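Local coordinates for Pre-mRNA-splicing factor SAD1 (Saccharomyces cerevisiae, PDB 4MSX), which promotes assembly of newly made U4 snRNA into the U4/U6 snRNP and is required for pre-mRNA splicing, at residues K73-S87 with Y92-R104. Numbering follows the deposited sequence.
With ZN (zinc ion), chain B.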
loop_
_atom_site.group_PDB
_atom_site.type_symbol
_atom_site.label_atom_id
_atom_site.label_comp_id
_atom_site.label_asym_id
_atom_site.label_seq_id
_atom_site.Cartn_x
_atom_site.Cartn_y
_atom_site.Cartn_z
ATOM N N LYS A 73 15.251 18.013 7.605
ATOM C CA LYS A 73 14.258 18.900 7.014
ATOM C C LYS A 73 13.804 18.345 5.674
ATOM O O LYS A 73 12.969 18.933 5.018
ATOM C CB LYS A 73 14.854 20.318 6.850
ATOM C CG LYS A 73 14.883 21.023 8.216
ATOM C CD LYS A 73 15.244 22.489 8.095
ATOM C CE LYS A 73 15.519 23.093 9.464
ATOM N NZ LYS A 73 14.480 22.694 10.460
ATOM N N LEU A 74 14.379 17.225 5.239
ATOM C CA LEU A 74 14.144 16.778 3.859
ATOM C C LEU A 74 12.989 15.752 3.811
ATOM O O LEU A 74 13.104 14.651 4.375
ATOM C CB LEU A 74 15.403 16.126 3.293
ATOM C CG LEU A 74 16.619 17.067 3.427
ATOM C CD1 LEU A 74 17.810 16.376 2.793
ATOM C CD2 LEU A 74 16.269 18.427 2.724
ATOM N N ASP A 75 11.930 16.084 3.092
ATOM C CA ASP A 75 10.779 15.130 2.909
ATOM C C ASP A 75 10.510 15.055 1.420
ATOM O O ASP A 75 10.278 16.080 0.763
ATOM C CB ASP A 75 9.528 15.639 3.641
ATOM C CG ASP A 75 8.362 14.623 3.603
ATOM O OD1 ASP A 75 8.100 14.029 2.530
ATOM O OD2 ASP A 75 7.725 14.394 4.661
ATOM N N PHE A 76 10.651 13.870 0.845
ATOM C CA PHE A 76 10.456 13.717 -0.593
ATOM C C PHE A 76 9.072 13.103 -0.965
ATOM O O PHE A 76 8.827 12.718 -2.098
ATOM C CB PHE A 76 11.584 12.851 -1.118
ATOM C CG PHE A 76 12.932 13.537 -0.997
ATOM C CD1 PHE A 76 13.194 14.671 -1.763
ATOM C CD2 PHE A 76 13.884 13.079 -0.098
ATOM C CE1 PHE A 76 14.452 15.332 -1.663
ATOM C CE2 PHE A 76 15.134 13.719 0.037
ATOM C CZ PHE A 76 15.425 14.841 -0.761
ATOM N N ASP A 77 8.187 13.050 0.000
ATOM C CA ASP A 77 6.844 12.568 -0.270
ATOM C C ASP A 77 5.895 13.691 -0.741
ATOM O O ASP A 77 4.743 13.433 -1.063
ATOM C CB ASP A 77 6.265 11.944 1.008
ATOM C CG ASP A 77 7.016 10.721 1.443
ATOM O OD1 ASP A 77 7.838 10.239 0.648
ATOM O OD2 ASP A 77 6.826 10.273 2.589
ATOM N N SER A 78 6.362 14.930 -0.754
ATOM C CA SER A 78 5.487 16.061 -1.061
ATOM C C SER A 78 5.260 16.200 -2.567
ATOM O O SER A 78 6.021 15.656 -3.383
ATOM C CB SER A 78 6.106 17.356 -0.511
ATOM O OG SER A 78 6.143 17.317 0.914
ATOM N N GLU A 79 4.209 16.935 -2.930
ATOM C CA GLU A 79 3.939 17.245 -4.318
ATOM C C GLU A 79 5.204 17.999 -4.848
ATOM O O GLU A 79 5.684 18.922 -4.212
ATOM C CB GLU A 79 2.717 18.198 -4.433
ATOM C CG GLU A 79 2.281 18.419 -5.871
ATOM C CD GLU A 79 1.057 19.366 -6.022
ATOM O OE1 GLU A 79 0.498 19.863 -5.004
ATOM O OE2 GLU A 79 0.667 19.616 -7.197
ATOM N N LYS A 80 5.675 17.595 -6.007
ATOM C CA LYS A 80 6.865 18.101 -6.619
ATOM C C LYS A 80 6.499 19.375 -7.379
ATOM O O LYS A 80 6.403 19.381 -8.609
ATOM C CB LYS A 80 7.397 17.042 -7.562
ATOM C CG LYS A 80 8.774 17.339 -8.086
ATOM C CD LYS A 80 9.218 16.307 -9.098
ATOM C CE LYS A 80 8.516 16.514 -10.443
ATOM N NZ LYS A 80 9.106 15.676 -11.539
ATOM N N ILE A 81 6.238 20.434 -6.638
ATOM C CA ILE A 81 6.053 21.730 -7.286
ATOM C C ILE A 81 6.861 22.805 -6.574
ATOM O O ILE A 81 7.079 22.740 -5.371
ATOM C CB ILE A 81 4.580 22.190 -7.314
ATOM C CG1 ILE A 81 3.999 22.205 -5.898
ATOM C CG2 ILE A 81 3.756 21.318 -8.260
ATOM C CD1 ILE A 81 2.571 22.788 -5.850
ATOM N N CYS A 82 7.243 23.814 -7.347
ATOM C CA CYS A 82 7.970 24.989 -6.830
ATOM C C CYS A 82 7.099 25.761 -5.855
ATOM O O CYS A 82 5.971 26.101 -6.187
ATOM C CB CYS A 82 8.333 25.877 -8.031
ATOM S SG CYS A 82 9.000 27.536 -7.506
ATOM N N CYS A 83 7.562 26.012 -4.633
ATOM C CA CYS A 83 6.732 26.700 -3.638
ATOM C C CYS A 83 6.544 28.216 -3.927
ATOM O O CYS A 83 5.789 28.887 -3.217
ATOM C CB CYS A 83 7.307 26.529 -2.218
ATOM S SG CYS A 83 8.929 27.505 -1.912
ATOM N N ILE A 84 7.230 28.741 -4.939
ATOM C CA ILE A 84 7.076 30.151 -5.372
ATOM C C ILE A 84 6.166 30.301 -6.593
ATOM O O ILE A 84 5.273 31.146 -6.586
ATOM C CB ILE A 84 8.467 30.808 -5.797
ATOM C CG1 ILE A 84 9.514 30.655 -4.697
ATOM C CG2 ILE A 84 8.269 32.314 -6.130
ATOM C CD1 ILE A 84 9.067 31.178 -3.356
ATOM N N THR A 85 6.439 29.549 -7.658
ATOM C CA THR A 85 5.662 29.659 -8.890
ATOM C C THR A 85 4.568 28.565 -9.025
ATOM O O THR A 85 3.741 28.617 -9.946
ATOM C CB THR A 85 6.549 29.476 -10.094
ATOM O OG1 THR A 85 7.167 28.198 -10.045
ATOM C CG2 THR A 85 7.651 30.584 -10.146
ATOM N N LEU A 86 4.609 27.567 -8.140
ATOM C CA LEU A 86 3.693 26.425 -8.188
ATOM C C LEU A 86 3.886 25.634 -9.458
ATOM O O LEU A 86 3.077 24.775 -9.774
ATOM C CB LEU A 86 2.228 26.862 -8.085
ATOM C CG LEU A 86 1.860 27.619 -6.816
ATOM C CD1 LEU A 86 0.335 27.885 -6.782
ATOM C CD2 LEU A 86 2.278 26.862 -5.585
ATOM N N SER A 87 4.959 25.895 -10.191
ATOM C CA SER A 87 5.234 25.083 -11.358
ATOM C C SER A 87 5.783 23.702 -10.964
ATOM O O SER A 87 6.509 23.586 -9.974
ATOM C CB SER A 87 6.234 25.773 -12.255
ATOM O OG SER A 87 6.674 24.874 -13.250
ATOM N N TYR A 92 13.633 21.781 -7.817
ATOM C CA TYR A 92 14.812 21.392 -7.045
ATOM C C TYR A 92 14.415 21.434 -5.588
ATOM O O TYR A 92 13.563 22.235 -5.185
ATOM C CB TYR A 92 16.003 22.374 -7.272
ATOM C CG TYR A 92 16.612 22.257 -8.642
ATOM C CD1 TYR A 92 15.914 22.666 -9.773
ATOM C CD2 TYR A 92 17.890 21.720 -8.808
ATOM C CE1 TYR A 92 16.477 22.523 -11.040
ATOM C CE2 TYR A 92 18.462 21.584 -10.048
ATOM C CZ TYR A 92 17.752 21.992 -11.162
ATOM O OH TYR A 92 18.306 21.837 -12.412
ATOM N N CYS A 93 15.059 20.604 -4.785
ATOM C CA CYS A 93 14.867 20.684 -3.364
ATOM C C CYS A 93 16.113 21.344 -2.793
ATOM O O CYS A 93 17.227 20.896 -3.050
ATOM C CB CYS A 93 14.710 19.290 -2.751
ATOM S SG CYS A 93 14.528 19.272 -0.953
ATOM N N CYS A 94 15.891 22.377 -1.988
ATOM C CA CYS A 94 16.931 22.987 -1.198
ATOM C C CYS A 94 17.286 22.058 -0.051
ATOM O O CYS A 94 16.421 21.655 0.736
ATOM C CB CYS A 94 16.503 24.351 -0.618
ATOM S SG CYS A 94 17.877 24.975 0.469
ATOM N N LEU A 95 18.572 21.705 0.067
ATOM C CA LEU A 95 18.949 20.632 1.005
ATOM C C LEU A 95 19.305 21.225 2.333
ATOM O O LEU A 95 19.594 20.485 3.266
ATOM C CB LEU A 95 20.095 19.737 0.466
ATOM C CG LEU A 95 19.764 19.098 -0.889
ATOM C CD1 LEU A 95 20.948 18.208 -1.419
ATOM C CD2 LEU A 95 18.503 18.182 -0.764
ATOM N N VAL A 96 19.210 22.564 2.441
ATOM C CA VAL A 96 19.319 23.195 3.758
ATOM C C VAL A 96 17.976 23.355 4.483
ATOM O O VAL A 96 17.855 23.011 5.681
ATOM C CB VAL A 96 19.992 24.631 3.626
ATOM C CG1 VAL A 96 20.097 25.266 4.987
ATOM C CG2 VAL A 96 21.344 24.497 2.894
ATOM N N CYS A 97 16.960 23.885 3.793
ATOM C CA CYS A 97 15.672 24.134 4.456
ATOM C C CYS A 97 14.590 23.159 3.970
ATOM O O CYS A 97 13.532 23.066 4.577
ATOM C CB CYS A 97 15.189 25.613 4.243
ATOM S SG CYS A 97 14.718 25.993 2.565
ATOM N N GLY A 98 14.838 22.448 2.868
ATOM C CA GLY A 98 13.901 21.414 2.433
ATOM C C GLY A 98 12.740 21.908 1.585
ATOM O O GLY A 98 11.937 21.103 1.147
ATOM N N HIS A 99 12.637 23.220 1.323
ATOM C CA HIS A 99 11.606 23.688 0.417
ATOM C C HIS A 99 11.969 23.429 -1.020
ATOM O O HIS A 99 13.146 23.242 -1.360
ATOM C CB HIS A 99 11.323 25.190 0.674
ATOM C CG HIS A 99 10.701 25.437 2.013
ATOM N ND1 HIS A 99 9.371 25.177 2.269
ATOM C CD2 HIS A 99 11.234 25.835 3.190
ATOM C CE1 HIS A 99 9.104 25.437 3.539
ATOM N NE2 HIS A 99 10.216 25.840 4.120
ATOM N N TYR A 100 10.951 23.399 -1.880
ATOM C CA TYR A 100 11.199 23.120 -3.284
ATOM C C TYR A 100 11.169 24.419 -4.104
ATOM O O TYR A 100 10.265 25.261 -3.895
ATOM C CB TYR A 100 10.084 22.265 -3.831
ATOM C CG TYR A 100 9.983 20.870 -3.212
ATOM C CD1 TYR A 100 10.979 20.361 -2.350
ATOM C CD2 TYR A 100 8.912 20.054 -3.533
ATOM C CE1 TYR A 100 10.871 19.024 -1.807
ATOM C CE2 TYR A 100 8.809 18.733 -3.015
ATOM C CZ TYR A 100 9.768 18.236 -2.154
ATOM O OH TYR A 100 9.592 16.944 -1.654
ATOM N N TYR A 101 12.040 24.513 -5.100
ATOM C CA TYR A 101 12.115 25.718 -5.943
ATOM C C TYR A 101 12.405 25.333 -7.377
ATOM O O TYR A 101 13.284 24.497 -7.644
ATOM C CB TYR A 101 13.261 26.638 -5.442
ATOM C CG TYR A 101 13.042 27.099 -4.030
ATOM C CD1 TYR A 101 12.304 28.263 -3.751
ATOM C CD2 TYR A 101 13.558 26.393 -2.977
ATOM C CE1 TYR A 101 12.064 28.667 -2.439
ATOM C CE2 TYR A 101 13.352 26.810 -1.658
ATOM C CZ TYR A 101 12.597 27.953 -1.409
ATOM O OH TYR A 101 12.370 28.351 -0.114
ATOM N N GLN A 102 11.711 25.965 -8.318
ATOM C CA GLN A 102 12.069 25.770 -9.722
ATOM C C GLN A 102 13.488 26.339 -9.974
ATOM O O GLN A 102 13.762 27.413 -9.490
ATOM C CB GLN A 102 11.071 26.543 -10.598
ATOM C CG GLN A 102 11.389 26.411 -12.094
ATOM C CD GLN A 102 10.249 26.918 -12.954
ATOM O OE1 GLN A 102 9.463 26.129 -13.499
ATOM N NE2 GLN A 102 10.121 28.234 -13.048
ATOM N N GLY A 103 14.342 25.658 -10.737
ATOM C CA GLY A 103 15.705 26.111 -10.972
ATOM C C GLY A 103 16.103 25.895 -12.420
ATOM O O GLY A 103 15.255 25.495 -13.224
ATOM N N ARG A 104 17.375 26.123 -12.771
ATOM C CA ARG A 104 18.388 26.612 -11.840
ATOM C C ARG A 104 19.145 27.823 -12.442
ATOM O O ARG A 104 20.137 28.269 -11.876
ATOM C CB ARG A 104 19.392 25.515 -11.499
ATOM C CG ARG A 104 20.060 24.867 -12.692
ATOM C CD ARG A 104 21.114 23.832 -12.220
ATOM N NE ARG A 104 22.002 23.390 -13.298
ATOM C CZ ARG A 104 21.675 22.478 -14.213
ATOM N NH1 ARG A 104 20.477 21.898 -14.196
ATOM N NH2 ARG A 104 22.547 22.152 -15.159
HETATM ZN ZN ZN B . 16.742 26.725 1.503
HETATM O O HOH W 1 11.500 18.647 2.255
HETATM O O HOH W 2 9.104 15.271 -3.876
#
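Tyr-100 is the bump that the loop 73-87 wraps around. Its ring stands off strand 100-102 into the bend of that loop, with the carbonyl oxygens of Asp-75, Glu-79 and Ile-81 all set along its edge, near the ring plane. At the far end OH donates to Asp-75 O, 2.7 Å away, in the carbonyl plane and on a lone pair; the same OH also bonds a water that bridges to Phe-76 O and Ser-78 O, though with two protons it cannot donate to all three at once. A leucine here would probably leave Asp-75 O without its donor, cost that water one of its three anchors and open a gap where the ring fills the bend.

One way along the loop, Leu-74 pushes CD2 against the zinc knuckle, 3.8 Å from Gly-98 CA, and CD1 meets Leu-95 CD2 with the two side chains crossing at about a right angle. Phe-76 brings CE1 to Cys-93 SG (4.0 Å), and its ring also packs on Ile-151, Ala-154 and Ala-155 of helix 146-155.

The other way, Cys-83 N meets Tyr-100 O almost straight (178°), though from above the carbonyl plane. With chi1 at 71°, Cys-83 turns SG toward the Tyr-101 ring, approaching it obliquely, 3.4 Å from CE1, while Ile-84 CG1 touches that ring's edge; Tyr-101 in turn stacks on the zinc ligand His-113. Cys-82 SG takes the N-H of Gln-102 at 3.2 Å and also that of Thr-85.

Cys-94 and Cys-97 bind zinc with His-113 and His-119, whereas Cys-82, Cys-83 and Cys-93 serve as acceptor or packing sulfurs: chemistry consistent with a degenerate UBP-type finger holding one zinc.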